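Long-range contact in GTP-binding protein (Pyrococcus horikoshii, PDB 1WXQ), which probably binds GTP and may hydrolyse nucleoside triphosphates, as expected of an Obg-type P-loop GTPase, though its cellular role is not established: residues D123-E135 against Q231-Y244. Numbering follows the deposited sequence.
Sequences DYHDPVEDIEFLE and QIKRLVREEEKRGY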
loop_
_atom_site.group_PDB
_atom_site.type_symbol
_atom_site.label_atom_id
_atom_site.label_comp_id
_atom_site.label_asym_id
_atom_site.label_seq_id
_atom_site.Cartn_x
_atom_site.Cartn_y
_atom_site.Cartn_z
ATOM N N ASP A 123 12.805 27.245 12.237
ATOM C CA ASP A 123 12.279 28.218 11.296
ATOM C C ASP A 123 11.865 27.582 9.976
ATOM O O ASP A 123 10.805 27.908 9.434
ATOM C CB ASP A 123 13.299 29.314 11.014
ATOM C CG ASP A 123 12.748 30.380 10.083
ATOM O OD1 ASP A 123 11.826 31.115 10.498
ATOM O OD2 ASP A 123 13.222 30.478 8.931
ATOM N N TYR A 124 12.699 26.689 9.448
ATOM C CA TYR A 124 12.373 26.036 8.188
ATOM C C TYR A 124 13.266 24.859 7.846
ATOM O O TYR A 124 14.485 24.999 7.744
ATOM C CB TYR A 124 12.434 27.030 7.034
ATOM C CG TYR A 124 11.958 26.435 5.731
ATOM C CD1 TYR A 124 10.609 26.149 5.531
ATOM C CD2 TYR A 124 12.855 26.133 4.709
ATOM C CE1 TYR A 124 10.164 25.578 4.345
ATOM C CE2 TYR A 124 12.420 25.562 3.518
ATOM C CZ TYR A 124 11.073 25.286 3.344
ATOM O OH TYR A 124 10.633 24.716 2.170
ATOM N N HIS A 125 12.645 23.702 7.653
ATOM C CA HIS A 125 13.372 22.494 7.294
ATOM C C HIS A 125 12.615 21.768 6.191
ATOM O O HIS A 125 11.537 21.223 6.413
ATOM C CB HIS A 125 13.534 21.580 8.507
ATOM C CG HIS A 125 14.329 20.346 8.219
ATOM N ND1 HIS A 125 15.637 20.390 7.785
ATOM C CD2 HIS A 125 13.997 19.035 8.288
ATOM C CE1 HIS A 125 16.077 19.159 7.598
ATOM N NE2 HIS A 125 15.102 18.317 7.897
ATOM N N ASP A 126 13.198 21.780 5.001
ATOM C CA ASP A 126 12.619 21.157 3.829
ATOM C C ASP A 126 12.245 19.694 4.091
ATOM O O ASP A 126 13.101 18.871 4.402
ATOM C CB ASP A 126 13.620 21.248 2.681
ATOM C CG ASP A 126 12.950 21.283 1.319
ATOM O OD1 ASP A 126 11.718 21.086 1.251
ATOM O OD2 ASP A 126 13.661 21.503 0.313
ATOM N N PRO A 127 10.948 19.355 3.977
ATOM C CA PRO A 127 10.470 17.991 4.198
ATOM C C PRO A 127 11.177 17.019 3.262
ATOM O O PRO A 127 11.444 15.864 3.618
ATOM C CB PRO A 127 8.981 18.102 3.891
ATOM C CG PRO A 127 8.671 19.483 4.307
ATOM C CD PRO A 127 9.813 20.249 3.705
ATOM N N VAL A 128 11.464 17.506 2.059
ATOM C CA VAL A 128 12.144 16.734 1.033
ATOM C C VAL A 128 13.468 16.115 1.487
ATOM O O VAL A 128 14.035 15.248 0.834
ATOM C CB VAL A 128 12.602 17.658 -0.129
ATOM C CG1 VAL A 128 13.559 16.908 -1.042
ATOM C CG2 VAL A 128 11.385 18.182 -0.906
ATOM N N GLU A 129 13.901 16.603 2.664
ATOM C CA GLU A 129 15.164 16.106 3.172
ATOM C C GLU A 129 14.903 14.957 4.175
ATOM O O GLU A 129 15.745 14.084 4.370
ATOM C CB GLU A 129 16.017 17.206 3.889
ATOM C CG GLU A 129 16.369 18.392 2.985
ATOM C CD GLU A 129 17.525 18.116 2.031
ATOM O OE1 GLU A 129 18.661 17.934 2.524
ATOM O OE2 GLU A 129 17.302 18.094 0.795
ATOM N N ASP A 130 13.724 14.958 4.793
ATOM C CA ASP A 130 13.363 13.890 5.725
ATOM C C ASP A 130 12.945 12.705 4.891
ATOM O O ASP A 130 13.006 11.568 5.343
ATOM C CB ASP A 130 12.174 14.273 6.607
ATOM C CG ASP A 130 12.516 15.325 7.645
ATOM O OD1 ASP A 130 13.413 15.080 8.478
ATOM O OD2 ASP A 130 11.872 16.400 7.632
ATOM N N ILE A 131 12.492 12.980 3.672
ATOM C CA ILE A 131 12.046 11.920 2.774
ATOM C C ILE A 131 13.275 11.136 2.380
ATOM O O ILE A 131 13.288 9.903 2.414
ATOM C CB ILE A 131 11.381 12.502 1.509
ATOM C CG1 ILE A 131 10.166 13.332 1.911
ATOM C CG2 ILE A 131 10.953 11.396 0.567
ATOM C CD1 ILE A 131 9.397 13.872 0.733
ATOM N N GLU A 132 14.317 11.866 2.015
ATOM C CA GLU A 132 15.556 11.234 1.627
ATOM C C GLU A 132 16.159 10.495 2.824
ATOM O O GLU A 132 16.708 9.406 2.666
ATOM C CB GLU A 132 16.534 12.271 1.093
ATOM C CG GLU A 132 17.135 11.870 -0.226
ATOM C CD GLU A 132 18.627 12.039 -0.245
ATOM O OE1 GLU A 132 19.097 13.188 -0.045
ATOM O OE2 GLU A 132 19.323 11.018 -0.459
ATOM N N PHE A 133 16.043 11.075 4.016
ATOM C CA PHE A 133 16.578 10.430 5.208
ATOM C C PHE A 133 16.023 9.022 5.310
ATOM O O PHE A 133 16.779 8.050 5.291
ATOM C CB PHE A 133 16.212 11.196 6.487
ATOM C CG PHE A 133 16.675 10.508 7.755
ATOM C CD1 PHE A 133 17.987 10.633 8.196
ATOM C CD2 PHE A 133 15.807 9.695 8.477
ATOM C CE1 PHE A 133 18.438 9.955 9.343
ATOM C CE2 PHE A 133 16.247 9.008 9.628
ATOM C CZ PHE A 133 17.571 9.141 10.059
ATOM N N LEU A 134 14.700 8.921 5.423
ATOM C CA LEU A 134 14.014 7.624 5.526
ATOM C C LEU A 134 14.497 6.670 4.422
ATOM O O LEU A 134 14.809 5.501 4.660
ATOM C CB LEU A 134 12.503 7.827 5.386
ATOM C CG LEU A 134 11.574 6.937 6.217
ATOM C CD1 LEU A 134 10.247 6.829 5.488
ATOM C CD2 LEU A 134 12.164 5.552 6.422
ATOM N N GLU A 135 14.544 7.203 3.213
ATOM C CA GLU A 135 14.969 6.487 2.026
ATOM C C GLU A 135 16.280 5.699 2.231
ATOM O O GLU A 135 16.323 4.481 2.063
ATOM C CB GLU A 135 15.118 7.518 0.902
ATOM C CG GLU A 135 15.073 6.973 -0.500
ATOM C CD GLU A 135 14.363 7.918 -1.447
ATOM O OE1 GLU A 135 14.515 9.146 -1.279
ATOM O OE2 GLU A 135 13.658 7.438 -2.363
ATOM N N GLN A 231 3.952 26.187 -0.614
ATOM C CA GLN A 231 4.768 25.211 0.096
ATOM C C GLN A 231 4.416 23.782 -0.318
ATOM O O GLN A 231 5.278 22.943 -0.544
ATOM C CB GLN A 231 4.530 25.392 1.596
ATOM C CG GLN A 231 5.693 26.099 2.291
ATOM C CD GLN A 231 5.229 26.639 3.624
ATOM O OE1 GLN A 231 4.056 26.856 3.879
ATOM N NE2 GLN A 231 6.231 26.868 4.496
ATOM N N ILE A 232 3.097 23.522 -0.364
ATOM C CA ILE A 232 2.633 22.183 -0.713
ATOM C C ILE A 232 3.019 21.805 -2.145
ATOM O O ILE A 232 3.644 20.783 -2.396
ATOM C CB ILE A 232 1.113 22.150 -0.555
ATOM C CG1 ILE A 232 0.733 22.262 0.923
ATOM C CG2 ILE A 232 0.562 20.812 -1.083
ATOM C CD1 ILE A 232 -0.758 22.533 1.121
ATOM N N LYS A 233 2.612 22.659 -3.088
ATOM C CA LYS A 233 2.864 22.453 -4.515
ATOM C C LYS A 233 4.347 22.269 -4.795
ATOM O O LYS A 233 4.729 21.583 -5.737
ATOM C CB LYS A 233 2.334 23.640 -5.335
ATOM C CG LYS A 233 2.523 23.476 -6.840
ATOM C CD LYS A 233 2.126 24.718 -7.659
ATOM C CE LYS A 233 0.654 24.731 -8.047
ATOM N NZ LYS A 233 -0.274 24.926 -6.885
ATOM N N ARG A 234 5.191 22.865 -3.968
ATOM C CA ARG A 234 6.622 22.787 -4.215
ATOM C C ARG A 234 7.157 21.394 -3.895
ATOM O O ARG A 234 7.968 20.823 -4.614
ATOM C CB ARG A 234 7.306 23.826 -3.328
ATOM C CG ARG A 234 8.808 23.913 -3.583
ATOM C CD ARG A 234 9.466 25.014 -2.743
ATOM N NE ARG A 234 9.252 24.766 -1.312
ATOM C CZ ARG A 234 9.035 25.841 -0.531
ATOM N NH1 ARG A 234 9.008 27.050 -1.065
ATOM N NH2 ARG A 234 8.831 25.683 0.778
ATOM N N LEU A 235 6.700 20.869 -2.743
ATOM C CA LEU A 235 7.137 19.542 -2.331
ATOM C C LEU A 235 6.541 18.456 -3.227
ATOM O O LEU A 235 7.186 17.473 -3.567
ATOM C CB LEU A 235 6.697 19.323 -0.883
ATOM C CG LEU A 235 6.900 17.878 -0.421
ATOM C CD1 LEU A 235 8.376 17.537 -0.203
ATOM C CD2 LEU A 235 6.190 17.570 0.897
ATOM N N VAL A 236 5.259 18.647 -3.596
ATOM C CA VAL A 236 4.652 17.704 -4.536
ATOM C C VAL A 236 5.457 17.618 -5.837
ATOM O O VAL A 236 5.837 16.548 -6.290
ATOM C CB VAL A 236 3.228 18.173 -4.845
ATOM C CG1 VAL A 236 2.595 17.256 -5.891
ATOM C CG2 VAL A 236 2.386 18.152 -3.585
ATOM N N ARG A 237 5.745 18.774 -6.418
ATOM C CA ARG A 237 6.517 18.837 -7.656
ATOM C C ARG A 237 7.885 18.185 -7.566
ATOM O O ARG A 237 8.227 17.336 -8.385
ATOM C CB ARG A 237 6.698 20.292 -8.096
ATOM C CG ARG A 237 5.468 20.926 -8.703
ATOM C CD ARG A 237 5.264 20.533 -10.155
ATOM N NE ARG A 237 4.350 21.476 -10.796
ATOM C CZ ARG A 237 3.026 21.417 -10.702
ATOM N NH1 ARG A 237 2.447 20.447 -10.000
ATOM N NH2 ARG A 237 2.282 22.347 -11.281
ATOM N N GLU A 238 8.664 18.600 -6.576
ATOM C CA GLU A 238 10.011 18.087 -6.390
ATOM C C GLU A 238 10.009 16.563 -6.254
ATOM O O GLU A 238 10.710 15.859 -6.983
ATOM C CB GLU A 238 10.631 18.739 -5.146
ATOM C CG GLU A 238 12.139 18.623 -5.025
ATOM C CD GLU A 238 12.669 19.266 -3.741
ATOM O OE1 GLU A 238 12.217 20.381 -3.379
ATOM O OE2 GLU A 238 13.547 18.662 -3.091
ATOM N N GLU A 239 9.195 16.056 -5.337
ATOM C CA GLU A 239 9.120 14.627 -5.093
ATOM C C GLU A 239 8.420 13.771 -6.147
ATOM O O GLU A 239 8.753 12.598 -6.299
ATOM C CB GLU A 239 8.492 14.371 -3.718
ATOM C CG GLU A 239 9.403 14.731 -2.555
ATOM C CD GLU A 239 10.797 14.137 -2.707
ATOM O OE1 GLU A 239 10.909 12.986 -3.186
ATOM O OE2 GLU A 239 11.787 14.813 -2.346
ATOM N N GLU A 240 7.459 14.325 -6.880
ATOM C CA GLU A 240 6.785 13.508 -7.878
ATOM C C GLU A 240 7.719 13.231 -9.053
ATOM O O GLU A 240 7.467 12.346 -9.872
ATOM C CB GLU A 240 5.469 14.149 -8.332
ATOM C CG GLU A 240 4.416 14.267 -7.196
ATOM C CD GLU A 240 2.964 14.054 -7.669
ATOM O OE1 GLU A 240 2.574 14.615 -8.719
ATOM O OE2 GLU A 240 2.205 13.333 -6.987
ATOM N N LYS A 241 8.813 13.980 -9.129
ATOM C CA LYS A 241 9.783 13.739 -10.183
ATOM C C LYS A 241 10.666 12.574 -9.737
ATOM O O LYS A 241 11.209 11.838 -10.565
ATOM C CB LYS A 241 10.653 14.971 -10.420
ATOM C CG LYS A 241 10.038 16.003 -11.332
ATOM C CD LYS A 241 11.122 16.912 -11.880
ATOM C CE LYS A 241 10.598 17.814 -12.990
ATOM N NZ LYS A 241 11.715 18.508 -13.690
ATOM N N ARG A 242 10.794 12.408 -8.420
ATOM C CA ARG A 242 11.613 11.341 -7.841
ATOM C C ARG A 242 10.888 10.012 -7.683
ATOM O O ARG A 242 11.412 9.094 -7.058
ATOM C CB ARG A 242 12.153 11.763 -6.473
ATOM C CG ARG A 242 13.032 12.990 -6.525
ATOM C CD ARG A 242 13.597 13.360 -5.149
ATOM N NE ARG A 242 14.594 12.403 -4.670
ATOM C CZ ARG A 242 14.352 11.446 -3.779
ATOM N NH1 ARG A 242 13.137 11.308 -3.260
ATOM N NH2 ARG A 242 15.329 10.631 -3.397
ATOM N N GLY A 243 9.686 9.903 -8.237
ATOM C CA GLY A 243 8.945 8.658 -8.130
ATOM C C GLY A 243 8.104 8.522 -6.870
ATOM O O GLY A 243 7.786 7.402 -6.443
ATOM N N TYR A 244 7.739 9.658 -6.278
ATOM C CA TYR A 244 6.923 9.673 -5.067
ATOM C C TYR A 244 5.593 10.380 -5.261
ATOM O O TYR A 244 5.529 11.438 -5.882
ATOM C CB TYR A 244 7.653 10.378 -3.930
ATOM C CG TYR A 244 8.671 9.535 -3.212
ATOM C CD1 TYR A 244 8.278 8.440 -2.430
ATOM C CD2 TYR A 244 10.025 9.844 -3.287
ATOM C CE1 TYR A 244 9.212 7.681 -1.738
ATOM C CE2 TYR A 244 10.971 9.090 -2.605
ATOM C CZ TYR A 244 10.562 8.010 -1.828
ATOM O OH TYR A 244 11.499 7.268 -1.135
#
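Ile131 and Leu235 form the apolar centre, with Ile131 CD1 lying 3.9 Å from Leu235 CD1. Pro127 adds its CB beside Leu235 CD2 at 4.1 Å. Ile131 splits its two branches: CG1, anti to the carbonyl carbon (chi1 -60°), sends CD1 against the aliphatic CG of Glu239, while CG2 sits over one face of the Tyr244 ring, 4.3 Å from its centroid, as a CH-pi contact. Val128, its CA 6.7 Å from Leu235 CA, also points toward the other helix, but its modelled approaches to Leu235 and Glu238 are doubtfully short.

Past Ile131 the contact turns polar. Glu135 divides its carboxylate: OE1 takes Arg242 NH2 at 2.7 Å, the guanidinium meeting it edge-on from above the carboxylate plane, and OE2 accepts from Tyr244 OH. Arg211 pairs with that same OE2. Arg242 NH1 bonds to the syn lone pair of Glu239 OE1 at 2.8 Å and adds a weak bond back to Glu135 OE1, so one arginine bridges two acids. Were Glu135 an alanine, Arg242 would probably keep just Glu239 from this network, and the Tyr244 hydroxyl and Arg211 would both lose their carboxylate.

The axes of 127-135 and 231-241 cross at -34°, 10.8 Å apart. Pro127 and Leu235 reach Val109 of strand 104-110, and Ile131 reaches Ile219 of strand 217-222, as does Tyr244 just past its helix. Two neighbouring helices thus pack on one face of the central beta-sheet, the layered architecture of a P-loop GTPase domain.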